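Long-range contacts in phosphoinositol-specific phospholipase C (Pseudomonas sp., PDB 5FYP), which probably cleaves phosphoinositide lipids in a calcium-dependent manner, releasing the phosphorylated inositol head group from diacylglycerol: residues F210-T215 with Y235-M241; P133-D137 with Q198-R203; G242-K246 with V261-V267; F269-I273 with A290-R296. All blocks are in the same frame, centred on the assembly; numbering follows the deposited sequence. Where two conformers were deposited one is given.

Contact 1: F210-T215 with Y235-M241; sequences FISPVT and YVAMNNM
Met-238 lays its methyl over one face of the Phe-210 ring. The two side chains cross at about a right angle. CE stands 3.8 Å from CG of Phe-210, offset toward the rim, while SD approaches obliquely in a Met-aromatic contact. The Met-238 side chain runs extended beyond CG (chi2 -159°), which carries CE out to the ring. Ala-237 CB meets the same ring at its edge. Away from the ring, Ile-211 CD1 packs on Val-236 CG2 at 3.9 Å, and Val-236 CG1 meets Pro-213 CD tip to tip. Strands 210-211 and 238-242 are edge strands of two different sheets, so the contact lies at a seam in what is consistent with a TIM-barrel wall. The two segments bridge once, at Val-214 and Asn-240, just past strand 210-211. Where they part, one water links Ile-211 O to Ala-237 N and another Ile-211 N to Tyr-235 O. At the bridge, Asn-240 N donates to Pro-213 O and Thr-215 N to Asn-240 O, both at 3.0 Å. Thr-215 OG1 reaches Pro-213 O from the carbonyl face opposite Asn-240 N. Thr-215 OG1 in turn accepts from Asn-239 ND2 at 2.9 Å, nearly in the amide plane. The Asn-239 amide has two further partners, His-257 ND1 at OD1 and Asp-220 O at ND2. Met-238 O is buried and has no hydrogen-bonding partner; Ser-212 CA offers it a CA-H...O contact at 3.5 Å.

Contact 2: P133-D137 with Q198-R203; sequences PKDFD and QYAEAR. With SO4 (sulfate ion), chain E.
Arg-203 holds Asp-137 with one edge of its guanidinium and a sulfate ion with another. The sulfate probably comes from the crystallisation liquor. Helices 133-144 and 193-203 cross here at -80°, their local axes 9.8 Å apart, in a fold whose family belongs to the TIM-barrel clan. Arg-203 NE donates to Asp-137 OD2 at 3.0 Å. The acceptor lies in the guanidinium plane, but the donor stands 44° out of the carboxylate plane. NH1 and NH2 give nearly straight bonds to sulfate O1 and O3. Bends at chi2 and chi3 turn NE to Asp-137 and leave NH1 and NH2 facing the sulfate. The other carboxylate oxygen, Asp-137 OD1, takes the Tyr-199 hydroxyl on its syn lone pair, with OH and OD1 2.6 Å apart. Lys-208 N also donates to OD2. A leucine in place of Arg-203 would probably leave the Asp-137 carboxylate without its charged mate and the sulfate without two donors. Between the helices Pro-133 CB packs on Tyr-199 CD1 at 3.7 Å and on Ala-202 CB at 3.8 Å. Lys-134 passes over a guanidinium face, while its NZ pairs with Glu-138. A water donates to Asp-137 OD2 and accepts from Arg-203 NH2 at 2.9 Å.

Contact 3: G242-K246 with V261-V267; sequences GKGDK and VWGDDEV
Gly-242 lies beside Trp-262 with the CA atoms 5.1 Å apart, but Lys-243 N and Trp-262 O are too badly angled to bond. The segments begin at the C-terminal ends of neighbouring parallel strands 238-242 and 258-262 and run on into the following loops. Helix 249-254 joins the strands in a beta-alpha-beta crossover, as in a TIM barrel. Gly-242 CA sits over the Trp-262 indole face in a CH-pi contact, 3.8 Å from the centroid of the five-membered ring. A beta carbon there would be tight against CZ2. After Gly-263, at a positive phi of 85°, comes a type I turn from Asp-264 to Val-267. Lys-243 CG and CD lie 3.5 Å from Asp-264 OD1, and two waters join its NZ to Gly-263 O. Lys-246 reaches across to this turn. Its CB touches both Val-261 methyls. The extended chain crosses Asp-264 at about a right angle, and NZ forms a salt bridge with OD2 at 2.8 Å on its syn lone pair. His-272 NE2 is bonded to the same oxygen, and Gln-275 OE1 accepts from Lys-246 NZ. Both Val-267 methyls lie 4.0 Å from NZ. A water accepts from Lys-246 NZ and donates to Asp-264 OD1 at 2.7 Å.

Contact 4: F269-I273 with A290-R296; sequences FAQHI and AGGYRIR
Phe-269 pushes its ring from the first turn of helix 269-274 against the bend formed by Ala-290 to Arg-296. CG lies opposite the backbone N (chi1 -179°), and this sends the ring across to the other segment. CD2 packs on Ala-290 CB at 3.7 Å. The ring edge faces Tyr-293 O, which lies 3.4 Å from CE2 and is already bonded to Ala-290 N. CZ comes equally near Arg-294 O. These carbonyls belong to a type I' turn from Ala-290 to Tyr-293 and the residue after it. Gly-291 and Gly-292 occupy the turn's corners at positive phi. Ile-273 CD1 stands 3.7 Å above the centre of the Phe-269 ring. Ala-290 CB touches both side chains, 4.1 Å from Ile-273 CD1. That CD1 meets the face of the Arg-296 guanidinium too, though Arg-296 was deposited in two conformers, so this contact is less certain. With an alanine at Phe-269, Ala-290 CB and Ile-273 CD1 would probably lose their shared ring surface, leaving a gap under the turn. The helix packs on the sheet here: Phe-269 rests on Val-23 and Ile-273 on Ala-21 of strand 20-25, which pairs antiparallel with the outermost strand 295-297.

Along the chain the four contacts follow in series; none encloses or crosses another. Contact 2 comes first and closes the longest loop, tying helix 133-144 to helix 193-203. That helix leads into strand 210-211, where contact 1 begins, and Tyr-199 packs on Ile-211 between the two. Contact 1 closes a loop with two short helices and joins the edge strands of the two sheets. Contact 3, within the sheet that holds strand 238-242, closes the loop through helix 249-254; Met-241 O and Trp-262 N link it to contact 1 by a probable hydrogen bond. Asp-264 OD2 and His-272 NE2, likewise probably bonded, link it to contact 4, which closes the loop through strand 279-282 and reaches the last strand, 295-297.

Contact 1: F210-T215 with Y235-M241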
loop_
_atom_site.group_PDB
_atom_site.type_symbol
_atom_site.label_atom_id
_atom_site.label_comp_id
_atom_site.label_asym_id
_atom_site.label_seq_id
_atom_site.Cartn_x
_atom_site.Cartn_y
_atom_site.Cartn_z
ATOM N N PHE A 210 1.972 -6.968 0.837
ATOM C CA PHE A 210 0.980 -7.041 1.928
ATOM C C PHE A 210 -0.437 -7.015 1.352
ATOM O O PHE A 210 -0.786 -6.093 0.622
ATOM C CB PHE A 210 1.107 -5.816 2.846
ATOM C CG PHE A 210 2.332 -5.815 3.707
ATOM C CD1 PHE A 210 3.549 -5.317 3.249
ATOM C CD2 PHE A 210 2.280 -6.299 5.003
ATOM C CE1 PHE A 210 4.652 -5.299 4.063
ATOM C CE2 PHE A 210 3.396 -6.320 5.806
ATOM C CZ PHE A 210 4.589 -5.822 5.330
ATOM N N ILE A 211 -1.313 -7.930 1.767
ATOM C CA ILE A 211 -2.709 -7.830 1.386
ATOM C C ILE A 211 -3.477 -6.939 2.366
ATOM O O ILE A 211 -3.231 -6.970 3.568
ATOM C CB ILE A 211 -3.381 -9.201 1.238
ATOM C CG1 ILE A 211 -3.372 -10.041 2.517
ATOM C CG2 ILE A 211 -2.757 -9.972 0.077
ATOM C CD1 ILE A 211 -4.326 -11.217 2.468
ATOM N N SER A 212 -4.376 -6.105 1.832
ATOM C CA SER A 212 -5.135 -5.204 2.674
ATOM C C SER A 212 -6.609 -5.262 2.288
ATOM O O SER A 212 -7.029 -4.578 1.357
ATOM C CB SER A 212 -4.602 -3.789 2.558
ATOM O OG SER A 212 -5.318 -2.940 3.427
ATOM N N PRO A 213 -7.371 -6.137 2.946
ATOM C CA PRO A 213 -8.754 -6.362 2.497
ATOM C C PRO A 213 -9.684 -5.209 2.797
ATOM O O PRO A 213 -9.513 -4.466 3.765
ATOM C CB PRO A 213 -9.165 -7.615 3.272
ATOM C CG PRO A 213 -8.312 -7.597 4.490
ATOM C CD PRO A 213 -6.986 -7.053 4.023
ATOM N N VAL A 214 -10.731 -5.133 1.978
ATOM C CA VAL A 214 -11.876 -4.281 2.223
ATOM C C VAL A 214 -12.463 -4.696 3.572
ATOM O O VAL A 214 -12.726 -5.868 3.830
ATOM C CB VAL A 214 -12.937 -4.442 1.112
ATOM C CG1 VAL A 214 -14.181 -3.633 1.437
ATOM C CG2 VAL A 214 -12.367 -4.039 -0.248
ATOM N N THR A 215 -12.671 -3.691 4.441
ATOM C CA THR A 215 -12.994 -3.907 5.865
ATOM C C THR A 215 -14.274 -3.202 6.254
ATOM O O THR A 215 -14.337 -1.982 6.124
ATOM C CB THR A 215 -11.800 -3.416 6.672
ATOM O OG1 THR A 215 -10.630 -4.184 6.332
ATOM C CG2 THR A 215 -12.004 -3.506 8.182
ATOM N N TYR A 235 -2.669 -13.869 7.100
ATOM C CA TYR A 235 -1.608 -13.001 6.595
ATOM C C TYR A 235 -1.933 -11.524 6.698
ATOM O O TYR A 235 -1.122 -10.692 6.330
ATOM C CB TYR A 235 -1.268 -13.363 5.138
ATOM C CG TYR A 235 -0.645 -14.726 4.959
ATOM C CD1 TYR A 235 0.742 -14.901 5.047
ATOM C CD2 TYR A 235 -1.414 -15.840 4.772
ATOM C CE1 TYR A 235 1.315 -16.156 4.911
ATOM C CE2 TYR A 235 -0.847 -17.110 4.644
ATOM C CZ TYR A 235 0.521 -17.263 4.733
ATOM O OH TYR A 235 1.118 -18.488 4.642
ATOM N N VAL A 236 -3.142 -11.175 7.140
ATOM C CA VAL A 236 -3.582 -9.782 7.080
ATOM C C VAL A 236 -2.917 -8.920 8.157
ATOM O O VAL A 236 -3.156 -9.110 9.346
ATOM C CB VAL A 236 -5.119 -9.727 7.196
ATOM C CG1 VAL A 236 -5.635 -8.325 7.380
ATOM C CG2 VAL A 236 -5.758 -10.379 5.970
ATOM N N ALA A 237 -2.172 -7.926 7.676
ATOM C CA ALA A 237 -1.466 -6.975 8.521
ATOM C C ALA A 237 -1.838 -5.531 8.198
ATOM O O ALA A 237 -1.251 -4.584 8.730
ATOM C CB ALA A 237 0.038 -7.152 8.377
ATOM N N MET A 238 -2.842 -5.363 7.321
ATOM C CA MET A 238 -3.278 -4.076 6.809
ATOM C C MET A 238 -4.761 -4.175 6.495
ATOM O O MET A 238 -5.249 -5.266 6.185
ATOM C CB MET A 238 -2.528 -3.689 5.538
ATOM C CG MET A 238 -1.038 -3.502 5.759
ATOM S SD MET A 238 -0.381 -2.475 4.424
ATOM C CE MET A 238 1.342 -2.313 4.894
ATOM N N ASN A 239 -5.461 -3.047 6.585
ATOM C CA ASN A 239 -6.900 -3.018 6.313
ATOM C C ASN A 239 -7.246 -1.762 5.529
ATOM O O ASN A 239 -6.714 -0.693 5.777
ATOM C CB ASN A 239 -7.703 -3.083 7.609
ATOM C CG ASN A 239 -7.597 -4.451 8.262
ATOM O OD1 ASN A 239 -6.716 -4.696 9.115
ATOM N ND2 ASN A 239 -8.462 -5.356 7.849
ATOM N N ASN A 240 -8.185 -1.920 4.581
ATOM C CA ASN A 240 -8.571 -0.856 3.656
ATOM C C ASN A 240 -10.050 -0.523 3.893
ATOM O O ASN A 240 -10.920 -1.384 3.826
ATOM C CB ASN A 240 -8.303 -1.189 2.172
ATOM C CG ASN A 240 -8.006 0.059 1.281
ATOM O OD1 ASN A 240 -7.125 0.937 1.502
ATOM N ND2 ASN A 240 -8.719 0.074 0.187
ATOM N N MET A 241 -10.298 0.761 4.134
ATOM C CA MET A 241 -11.626 1.255 4.485
ATOM C C MET A 241 -12.020 2.432 3.631
ATOM O O MET A 241 -11.273 3.388 3.488
ATOM C CB MET A 241 -11.671 1.681 5.945
ATOM C CG MET A 241 -11.745 0.435 6.816
ATOM S SD MET A 241 -10.247 -0.277 7.447
ATOM C CE MET A 241 -9.299 1.211 8.047
HETATM O O HOH W 1 -1.073 -7.375 5.149
HETATM O O HOH W 2 0.051 -9.676 4.059
HETATM O O HOH W 3 -4.743 -0.552 2.195
#

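Contact 2: P133-D137 with Q198-R203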
loop_
_atom_site.group_PDB
_atom_site.type_symbol
_atom_site.label_atom_id
_atom_site.label_comp_id
_atom_site.label_asym_id
_atom_site.label_seq_id
_atom_site.Cartn_x
_atom_site.Cartn_y
_atom_site.Cartn_z
ATOM N N PRO A 133 -0.080 -14.427 -9.532
ATOM C CA PRO A 133 0.574 -13.886 -8.328
ATOM C C PRO A 133 2.098 -14.021 -8.353
ATOM O O PRO A 133 2.790 -13.093 -7.949
ATOM C CB PRO A 133 -0.092 -14.671 -7.209
ATOM C CG PRO A 133 -1.487 -14.864 -7.734
ATOM C CD PRO A 133 -1.289 -15.186 -9.191
ATOM N N LYS A 134 2.598 -15.175 -8.790
ATOM C CA LYS A 134 4.027 -15.366 -8.860
ATOM C C LYS A 134 4.698 -14.384 -9.849
ATOM O O LYS A 134 5.749 -13.813 -9.552
ATOM C CB LYS A 134 4.360 -16.803 -9.230
ATOM C CG LYS A 134 5.840 -17.125 -9.343
ATOM C CD LYS A 134 6.015 -18.623 -9.204
ATOM C CE LYS A 134 7.397 -19.149 -9.537
ATOM N NZ LYS A 134 7.915 -18.716 -10.865
ATOM N N ASP A 135 4.066 -14.187 -11.013
ATOM C CA ASP A 135 4.598 -13.232 -11.996
ATOM C C ASP A 135 4.621 -11.815 -11.413
ATOM O O ASP A 135 5.553 -11.064 -11.676
ATOM C CB ASP A 135 3.797 -13.245 -13.276
ATOM C CG ASP A 135 3.868 -14.568 -14.011
ATOM O OD1 ASP A 135 4.991 -14.991 -14.348
ATOM O OD2 ASP A 135 2.808 -15.200 -14.220
ATOM N N PHE A 136 3.587 -11.464 -10.662
ATOM C CA PHE A 136 3.531 -10.156 -10.019
ATOM C C PHE A 136 4.655 -9.983 -9.000
ATOM O O PHE A 136 5.349 -8.961 -9.024
ATOM C CB PHE A 136 2.143 -9.998 -9.421
ATOM C CG PHE A 136 1.851 -8.644 -8.878
ATOM C CD1 PHE A 136 1.666 -7.574 -9.738
ATOM C CD2 PHE A 136 1.713 -8.447 -7.510
ATOM C CE1 PHE A 136 1.333 -6.326 -9.278
ATOM C CE2 PHE A 136 1.363 -7.184 -7.024
ATOM C CZ PHE A 136 1.211 -6.136 -7.935
ATOM N N ASP A 137 4.847 -10.987 -8.143
ATOM C CA ASP A 137 5.958 -10.950 -7.191
ATOM C C ASP A 137 7.288 -10.842 -7.926
ATOM O O ASP A 137 8.178 -10.116 -7.467
ATOM C CB ASP A 137 5.970 -12.163 -6.282
ATOM C CG ASP A 137 5.062 -12.030 -5.068
ATOM O OD1 ASP A 137 4.370 -10.991 -4.932
ATOM O OD2 ASP A 137 5.119 -12.929 -4.219
ATOM N N GLN A 198 -6.670 -15.174 -3.122
ATOM C CA GLN A 198 -5.996 -15.950 -4.165
ATOM C C GLN A 198 -4.484 -15.654 -4.159
ATOM O O GLN A 198 -3.667 -16.561 -4.300
ATOM C CB GLN A 198 -6.595 -15.618 -5.517
ATOM C CG GLN A 198 -8.004 -16.177 -5.693
ATOM C CD GLN A 198 -8.820 -15.445 -6.745
ATOM O OE1 GLN A 198 -8.307 -14.686 -7.551
ATOM N NE2 GLN A 198 -10.093 -15.696 -6.759
ATOM N N TYR A 199 -4.133 -14.372 -4.034
ATOM C CA TYR A 199 -2.725 -13.986 -3.971
ATOM C C TYR A 199 -2.030 -14.643 -2.772
ATOM O O TYR A 199 -0.968 -15.254 -2.910
ATOM C CB TYR A 199 -2.624 -12.462 -3.941
ATOM C CG TYR A 199 -1.213 -11.990 -3.690
ATOM C CD1 TYR A 199 -0.298 -11.860 -4.740
ATOM C CD2 TYR A 199 -0.773 -11.718 -2.413
ATOM C CE1 TYR A 199 1.013 -11.498 -4.510
ATOM C CE2 TYR A 199 0.538 -11.334 -2.156
ATOM C CZ TYR A 199 1.438 -11.244 -3.220
ATOM O OH TYR A 199 2.722 -10.901 -2.939
ATOM N N ALA A 200 -2.634 -14.549 -1.590
ATOM C CA ALA A 200 -2.021 -15.093 -0.393
ATOM C C ALA A 200 -1.928 -16.613 -0.436
ATOM O O ALA A 200 -0.946 -17.192 0.033
ATOM C CB ALA A 200 -2.764 -14.630 0.855
ATOM N N GLU A 201 -2.950 -17.275 -0.980
ATOM C CA GLU A 201 -2.886 -18.741 -1.114
ATOM C C GLU A 201 -1.772 -19.166 -2.057
ATOM O O GLU A 201 -1.127 -20.180 -1.828
ATOM C CB GLU A 201 -4.249 -19.281 -1.544
ATOM C CG GLU A 201 -5.216 -19.206 -0.381
ATOM C CD GLU A 201 -6.307 -20.195 -0.366
ATOM O OE1 GLU A 201 -6.594 -20.762 -1.468
ATOM O OE2 GLU A 201 -6.841 -20.334 0.776
ATOM N N ALA A 202 -1.537 -18.384 -3.091
ATOM C CA ALA A 202 -0.479 -18.705 -4.058
ATOM C C ALA A 202 0.929 -18.463 -3.486
ATOM O O ALA A 202 1.821 -19.268 -3.724
ATOM C CB ALA A 202 -0.662 -17.897 -5.325
ATOM N N ARG A 203 1.106 -17.372 -2.767
ATOM C CA ARG A 203 2.446 -16.914 -2.388
ATOM C C ARG A 203 2.853 -17.257 -0.960
ATOM O O ARG A 203 4.040 -17.270 -0.656
ATOM C CB ARG A 203 2.605 -15.412 -2.638
ATOM C CG ARG A 203 2.340 -14.979 -4.083
ATOM C CD ARG A 203 3.077 -15.777 -5.122
ATOM N NE ARG A 203 4.523 -15.744 -4.903
ATOM C CZ ARG A 203 5.364 -16.769 -5.092
ATOM N NH1 ARG A 203 4.926 -17.961 -5.503
ATOM N NH2 ARG A 203 6.631 -16.632 -4.795
HETATM S S SO4 E . 8.311 -19.967 -5.581
HETATM O O1 SO4 E . 6.818 -20.152 -5.503
HETATM O O2 SO4 E . 8.760 -20.482 -6.913
HETATM O O3 SO4 E . 8.645 -18.510 -5.488
HETATM O O4 SO4 E . 9.064 -20.841 -4.618
HETATM O O HOH W 4 7.731 -14.120 -3.895
#

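Contact 3: G242-K246 with V261-V267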
loop_
_atom_site.group_PDB
_atom_site.type_symbol
_atom_site.label_atom_id
_atom_site.label_comp_id
_atom_site.label_asym_id
_atom_site.label_seq_id
_atom_site.Cartn_x
_atom_site.Cartn_y
_atom_site.Cartn_z
ATOM N N GLY A 242 -13.230 2.385 3.101
ATOM C CA GLY A 242 -13.837 3.573 2.531
ATOM C C GLY A 242 -14.369 4.472 3.633
ATOM O O GLY A 242 -14.372 4.151 4.824
ATOM N N LYS A 243 -14.867 5.641 3.213
ATOM C CA LYS A 243 -15.312 6.672 4.143
ATOM C C LYS A 243 -16.305 6.144 5.179
ATOM O O LYS A 243 -16.197 6.463 6.360
ATOM C CB LYS A 243 -15.921 7.843 3.336
ATOM C CG LYS A 243 -16.637 8.902 4.146
ATOM C CD LYS A 243 -17.072 10.093 3.305
ATOM C CE LYS A 243 -18.116 9.764 2.238
ATOM N NZ LYS A 243 -18.417 10.972 1.410
ATOM N N GLY A 244 -17.281 5.388 4.709
ATOM C CA GLY A 244 -18.341 4.904 5.565
ATOM C C GLY A 244 -17.893 3.887 6.593
ATOM O O GLY A 244 -18.600 3.625 7.552
ATOM N N ASP A 245 -16.714 3.296 6.389
ATOM C CA ASP A 245 -16.159 2.252 7.243
ATOM C C ASP A 245 -14.964 2.677 8.058
ATOM O O ASP A 245 -14.316 1.842 8.694
ATOM C CB ASP A 245 -15.809 1.071 6.366
ATOM C CG ASP A 245 -17.044 0.435 5.754
ATOM O OD1 ASP A 245 -18.061 0.251 6.459
ATOM O OD2 ASP A 245 -17.082 0.132 4.557
ATOM N N LYS A 246 -14.702 3.989 8.085
ATOM C CA LYS A 246 -13.463 4.456 8.736
ATOM C C LYS A 246 -13.414 4.235 10.216
ATOM O O LYS A 246 -12.344 4.248 10.815
ATOM C CB LYS A 246 -13.219 5.913 8.437
ATOM C CG LYS A 246 -14.193 6.876 9.098
ATOM C CD LYS A 246 -13.756 8.310 8.824
ATOM C CE LYS A 246 -14.633 9.327 9.499
ATOM N NZ LYS A 246 -14.056 10.687 9.315
ATOM N N VAL A 261 -7.706 4.830 4.895
ATOM C CA VAL A 261 -9.062 5.334 4.643
ATOM C C VAL A 261 -9.046 6.208 3.409
ATOM O O VAL A 261 -8.270 7.182 3.348
ATOM C CB VAL A 261 -9.632 6.117 5.827
ATOM C CG1 VAL A 261 -10.951 6.786 5.463
ATOM C CG2 VAL A 261 -9.808 5.188 7.011
ATOM N N TRP A 262 -9.888 5.877 2.438
ATOM C CA TRP A 262 -10.008 6.623 1.200
ATOM C C TRP A 262 -11.416 7.203 1.067
ATOM O O TRP A 262 -12.363 6.697 1.673
ATOM C CB TRP A 262 -9.646 5.726 -0.003
ATOM C CG TRP A 262 -10.484 4.503 -0.111
ATOM C CD1 TRP A 262 -10.271 3.304 0.463
ATOM C CD2 TRP A 262 -11.709 4.392 -0.836
ATOM N NE1 TRP A 262 -11.300 2.442 0.167
ATOM C CE2 TRP A 262 -12.183 3.090 -0.652
ATOM C CE3 TRP A 262 -12.445 5.276 -1.641
ATOM C CZ2 TRP A 262 -13.381 2.634 -1.233
ATOM C CZ3 TRP A 262 -13.639 4.827 -2.224
ATOM C CH2 TRP A 262 -14.088 3.524 -2.004
ATOM N N GLY A 263 -11.523 8.280 0.295
ATOM C CA GLY A 263 -12.794 8.911 0.021
ATOM C C GLY A 263 -13.266 9.902 1.050
ATOM O O GLY A 263 -14.394 10.357 0.953
ATOM N N ASP A 264 -12.423 10.246 2.007
ATOM C CA ASP A 264 -12.843 11.108 3.131
ATOM C C ASP A 264 -12.112 12.448 3.094
ATOM O O ASP A 264 -11.714 12.983 4.111
ATOM C CB ASP A 264 -12.622 10.397 4.464
ATOM C CG ASP A 264 -13.453 10.959 5.593
ATOM O OD1 ASP A 264 -14.585 11.457 5.320
ATOM O OD2 ASP A 264 -13.044 10.832 6.760
ATOM N N ASP A 265 -12.090 13.050 1.914
ATOM C CA ASP A 265 -11.268 14.226 1.664
ATOM C C ASP A 265 -11.654 15.493 2.412
ATOM O O ASP A 265 -10.842 16.407 2.522
ATOM C CB ASP A 265 -11.267 14.552 0.158
ATOM C CG ASP A 265 -10.637 13.440 -0.649
ATOM O OD1 ASP A 265 -11.319 12.378 -0.757
ATOM O OD2 ASP A 265 -9.485 13.599 -1.062
ATOM N N GLU A 266 -12.905 15.599 2.842
ATOM C CA GLU A 266 -13.378 16.834 3.504
ATOM C C GLU A 266 -13.130 16.807 4.994
ATOM O O GLU A 266 -13.443 17.768 5.670
ATOM C CB GLU A 266 -14.832 17.079 3.174
ATOM C CG GLU A 266 -15.030 17.585 1.745
ATOM C CD GLU A 266 -14.813 16.557 0.657
ATOM O OE1 GLU A 266 -15.493 15.500 0.680
ATOM O OE2 GLU A 266 -14.025 16.827 -0.255
ATOM N N VAL A 267 -12.512 15.744 5.486
ATOM C CA VAL A 267 -12.062 15.625 6.868
ATOM C C VAL A 267 -10.546 15.841 6.908
ATOM O O VAL A 267 -9.815 15.296 6.107
ATOM C CB VAL A 267 -12.488 14.273 7.447
ATOM C CG1 VAL A 267 -11.876 14.022 8.822
ATOM C CG2 VAL A 267 -14.011 14.215 7.505
HETATM O O HOH W 5 -15.835 12.713 1.310
HETATM O O HOH W 6 -16.496 9.953 -0.743
HETATM O O HOH W 7 -16.363 11.244 7.373
#

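Contact 4: F269-I273 with A290-R296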
loop_
_atom_site.group_PDB
_atom_site.type_symbol
_atom_site.label_atom_id
_atom_site.label_comp_id
_atom_site.label_asym_id
_atom_site.label_seq_id
_atom_site.Cartn_x
_atom_site.Cartn_y
_atom_site.Cartn_z
ATOM N N PHE A 269 -6.492 16.178 8.056
ATOM C CA PHE A 269 -5.475 15.246 8.527
ATOM C C PHE A 269 -5.497 15.149 10.037
ATOM O O PHE A 269 -5.462 14.053 10.623
ATOM C CB PHE A 269 -4.089 15.642 7.996
ATOM C CG PHE A 269 -2.944 14.732 8.408
ATOM C CD1 PHE A 269 -3.069 13.340 8.434
ATOM C CD2 PHE A 269 -1.701 15.288 8.689
ATOM C CE1 PHE A 269 -1.975 12.562 8.788
ATOM C CE2 PHE A 269 -0.615 14.505 9.031
ATOM C CZ PHE A 269 -0.756 13.133 9.080
ATOM N N ALA A 270 -5.615 16.289 10.722
ATOM C CA ALA A 270 -5.675 16.273 12.182
ATOM C C ALA A 270 -6.821 15.430 12.686
ATOM O O ALA A 270 -6.680 14.682 13.655
ATOM C CB ALA A 270 -5.770 17.695 12.733
ATOM N N GLN A 271 -7.982 15.545 12.074
ATOM C CA GLN A 271 -9.107 14.738 12.515
ATOM C C GLN A 271 -8.876 13.249 12.230
ATOM O O GLN A 271 -9.186 12.391 13.078
ATOM C CB GLN A 271 -10.390 15.214 11.906
ATOM C CG GLN A 271 -11.534 14.445 12.487
ATOM N N HIS A 272 -8.308 12.932 11.069
ATOM C CA HIS A 272 -7.945 11.540 10.814
ATOM C C HIS A 272 -6.930 10.956 11.796
ATOM O O HIS A 272 -7.022 9.768 12.142
ATOM C CB HIS A 272 -7.468 11.392 9.368
ATOM C CG HIS A 272 -8.584 11.491 8.378
ATOM N ND1 HIS A 272 -8.479 12.182 7.194
ATOM C CD2 HIS A 272 -9.841 11.000 8.418
ATOM C CE1 HIS A 272 -9.607 12.065 6.520
ATOM N NE2 HIS A 272 -10.455 11.348 7.241
ATOM N N ILE A 273 -5.985 11.773 12.239
ATOM C CA ILE A 273 -5.060 11.350 13.293
ATOM C C ILE A 273 -5.834 10.978 14.557
ATOM O O ILE A 273 -5.568 9.965 15.195
ATOM C CB ILE A 273 -4.047 12.481 13.586
ATOM C CG1 ILE A 273 -3.087 12.641 12.384
ATOM C CG2 ILE A 273 -3.288 12.229 14.864
ATOM C CD1 ILE A 273 -2.250 13.915 12.426
ATOM N N ALA A 290 -0.949 18.886 9.283
ATOM C CA ALA A 290 -1.317 19.160 10.663
ATOM C C ALA A 290 -0.077 19.679 11.338
ATOM O O ALA A 290 0.930 18.980 11.415
ATOM C CB ALA A 290 -1.836 17.883 11.342
ATOM N N GLY A 291 -0.150 20.898 11.857
ATOM C CA GLY A 291 1.039 21.521 12.465
ATOM C C GLY A 291 2.233 21.612 11.524
ATOM O O GLY A 291 3.385 21.527 11.947
ATOM N N GLY A 292 1.934 21.724 10.226
ATOM C CA GLY A 292 2.959 21.791 9.176
ATOM C C GLY A 292 3.484 20.458 8.686
ATOM O O GLY A 292 4.334 20.432 7.791
ATOM N N TYR A 293 2.966 19.365 9.255
ATOM C CA TYR A 293 3.461 18.039 8.955
ATOM C C TYR A 293 2.431 17.211 8.173
ATOM O O TYR A 293 1.221 17.332 8.386
ATOM C CB TYR A 293 3.832 17.296 10.225
ATOM C CG TYR A 293 4.943 17.943 11.024
ATOM C CD1 TYR A 293 6.195 18.186 10.454
ATOM C CD2 TYR A 293 4.754 18.257 12.351
ATOM C CE1 TYR A 293 7.225 18.785 11.187
ATOM C CE2 TYR A 293 5.780 18.839 13.106
ATOM C CZ TYR A 293 7.004 19.068 12.496
ATOM O OH TYR A 293 8.017 19.653 13.250
ATOM N N ARG A 294 2.946 16.345 7.299
ATOM C CA ARG A 294 2.143 15.315 6.627
ATOM C C ARG A 294 2.427 13.915 7.129
ATOM O O ARG A 294 1.749 12.974 6.722
ATOM C CB ARG A 294 2.289 15.372 5.114
ATOM C CG ARG A 294 1.900 16.711 4.523
ATOM C CD ARG A 294 1.559 16.609 3.031
ATOM N NE ARG A 294 1.547 17.924 2.397
ATOM C CZ ARG A 294 2.631 18.591 2.012
ATOM N NH1 ARG A 294 3.823 18.052 2.055
ATOM N NH2 ARG A 294 2.495 19.833 1.545
ATOM N N ILE A 295 3.423 13.762 8.017
ATOM C CA ILE A 295 3.767 12.484 8.640
ATOM C C ILE A 295 4.091 12.796 10.088
ATOM O O ILE A 295 4.948 13.651 10.369
ATOM C CB ILE A 295 4.969 11.778 7.972
ATOM C CG1 ILE A 295 4.656 11.456 6.505
ATOM C CG2 ILE A 295 5.388 10.558 8.758
ATOM C CD1 ILE A 295 5.713 10.681 5.790
ATOM N N ARG A 296 3.417 12.137 11.019
ATOM C CA ARG A 296 3.688 12.358 12.437
ATOM C C ARG A 296 3.163 11.212 13.259
ATOM O O ARG A 296 2.238 10.525 12.851
ATOM C CB ARG A 296 3.060 13.644 12.931
ATOM C CG ARG A 296 1.659 13.866 12.495
ATOM C CD ARG A 296 0.998 14.922 13.347
ATOM N NE ARG A 296 0.549 14.325 14.601
ATOM C CZ ARG A 296 -0.249 14.901 15.484
ATOM N NH1 ARG A 296 -0.706 16.154 15.307
ATOM N NH2 ARG A 296 -0.589 14.176 16.544
#